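Local coordinates for spore germination protein GerM (Bacillus subtilis subsp. subtilis str. 168, PDB 6GZB) that affects both sporulation and germination of the spore by a mechanism that remains unknown, and carries two GerMN domains in tandem, at residues 133-136 with 137-140. Residues are numbered along the deposited sequence; the frame is centred on the assembly and turned at random.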
loop_
_atom_site.group_PDB
_atom_site.type_symbol
_atom_site.label_atom_id
_atom_site.label_comp_id
_atom_site.label_asym_id
_atom_site.label_seq_id
_atom_site.Cartn_x
_atom_site.Cartn_y
_atom_site.Cartn_z
ATOM N N LYS A 133 11.925 7.052 -17.973
ATOM C CA LYS A 133 12.274 7.901 -16.835
ATOM C C LYS A 133 11.068 8.161 -15.940
ATOM O O LYS A 133 11.174 8.188 -14.713
ATOM C CB LYS A 133 12.833 9.228 -17.340
ATOM C CG LYS A 133 13.475 10.088 -16.266
ATOM C CD LYS A 133 14.328 11.188 -16.885
ATOM C CE LYS A 133 13.626 12.534 -16.849
ATOM N NZ LYS A 133 13.796 13.196 -15.525
ATOM N N GLU A 134 9.910 8.307 -16.567
ATOM C CA GLU A 134 8.672 8.633 -15.874
ATOM C C GLU A 134 8.269 7.552 -14.859
ATOM O O GLU A 134 7.487 7.813 -13.953
ATOM C CB GLU A 134 7.551 8.810 -16.903
ATOM C CG GLU A 134 7.715 10.032 -17.801
ATOM C CD GLU A 134 8.851 9.901 -18.811
ATOM O OE1 GLU A 134 8.993 8.824 -19.433
ATOM O OE2 GLU A 134 9.605 10.883 -18.982
ATOM N N ASP A 135 8.760 6.332 -15.049
ATOM C CA ASP A 135 8.388 5.210 -14.191
ATOM C C ASP A 135 9.399 4.944 -13.064
ATOM O O ASP A 135 9.235 4.006 -12.289
ATOM C CB ASP A 135 8.223 3.945 -15.031
ATOM C CG ASP A 135 6.973 3.981 -15.906
ATOM O OD1 ASP A 135 6.017 4.707 -15.561
ATOM O OD2 ASP A 135 6.963 3.299 -16.950
ATOM N N GLU A 136 10.430 5.774 -12.970
ATOM C CA GLU A 136 11.577 5.472 -12.111
ATOM C C GLU A 136 11.189 5.233 -10.648
ATOM O O GLU A 136 11.557 4.219 -10.057
ATOM C CB GLU A 136 12.594 6.598 -12.191
ATOM C CG GLU A 136 13.912 6.273 -11.529
ATOM C CD GLU A 136 15.053 7.088 -12.098
ATOM O OE1 GLU A 136 15.271 8.225 -11.626
ATOM O OE2 GLU A 136 15.720 6.583 -13.020
ATOM N N GLN A 137 10.426 6.161 -10.076
ATOM C CA GLN A 137 9.992 6.035 -8.688
ATOM C C GLN A 137 9.009 4.885 -8.518
ATOM O O GLN A 137 9.008 4.220 -7.496
ATOM C CB GLN A 137 9.341 7.332 -8.199
ATOM C CG GLN A 137 10.321 8.422 -7.819
ATOM C CD GLN A 137 9.861 9.201 -6.610
ATOM O OE1 GLN A 137 10.176 8.849 -5.469
ATOM N NE2 GLN A 137 9.070 10.236 -6.847
ATOM N N LYS A 138 8.173 4.653 -9.524
ATOM C CA LYS A 138 7.223 3.545 -9.480
ATOM C C LYS A 138 7.941 2.223 -9.306
ATOM O O LYS A 138 7.533 1.385 -8.504
ATOM C CB LYS A 138 6.390 3.502 -10.767
ATOM C CG LYS A 138 5.555 4.744 -11.015
ATOM C CD LYS A 138 4.738 4.611 -12.295
ATOM C CE LYS A 138 4.375 5.973 -12.860
ATOM N NZ LYS A 138 3.602 6.806 -11.905
ATOM N N ILE A 139 9.009 2.034 -10.079
ATOM C CA ILE A 139 9.771 0.796 -10.028
ATOM C C ILE A 139 10.375 0.556 -8.639
ATOM O O ILE A 139 10.276 -0.542 -8.094
ATOM C CB ILE A 139 10.864 0.794 -11.112
ATOM C CG1 ILE A 139 10.219 0.588 -12.482
ATOM C CG2 ILE A 139 11.905 -0.285 -10.850
ATOM C CD1 ILE A 139 11.079 1.060 -13.633
ATOM N N VAL A 140 10.974 1.584 -8.055
ATOM C CA VAL A 140 11.563 1.456 -6.716
ATOM C C VAL A 140 10.498 1.082 -5.685
ATOM O O VAL A 140 10.703 0.205 -4.852
ATOM C CB VAL A 140 12.245 2.762 -6.258
ATOM C CG1 VAL A 140 12.831 2.591 -4.860
ATOM C CG2 VAL A 140 13.340 3.166 -7.234
HETATM O O HOH W 1 7.922 7.486 -11.204
#
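Asp135 and Lys138 meet where a short 3-10 turn, 133-135, runs into the first turn of helix 136-147 in the first of the two GerMN domains. Ile139 N donates to Asp135 O (3.0 Å), an i to i+4 helical bond; the next one, Val140 N to Glu136 O, is weak at 3.4 Å. Beside these bonds the aliphatic part of Lys138 crosses Asp135 obliquely and touches its carboxylate at OD1, with CE 3.4 Å away. The two charged ends stay apart, NZ lying 4.9 Å from OD1: OD1 forms a salt bridge with Arg101, while the lysine chain, bent at its last torsion (chi4 -58°), delivers NZ to the carbonyl of Gly63. With an alanine in place of Lys138, the carbonyl of Gly63 would probably lose this donor and Asp135 OD1 the methylenes packed against it. A water bridges the backbone at the junction, donating to Glu134 O (2.8 Å) and accepting a weak bond from Lys138 N. Glu136 is buried; with CG anti to the backbone N (chi1 -170°) and the chain extended, its carboxylate reaches the loop beyond strand 163-164, where OE2 bonds Gly171 N and OE1 bonds Thr173 OG1. OE2 also bonds Tyr131 OH, from the loop before the helix. Val140 CG2 rests 3.5 Å from Glu136 O, the acceptor of that weak bond.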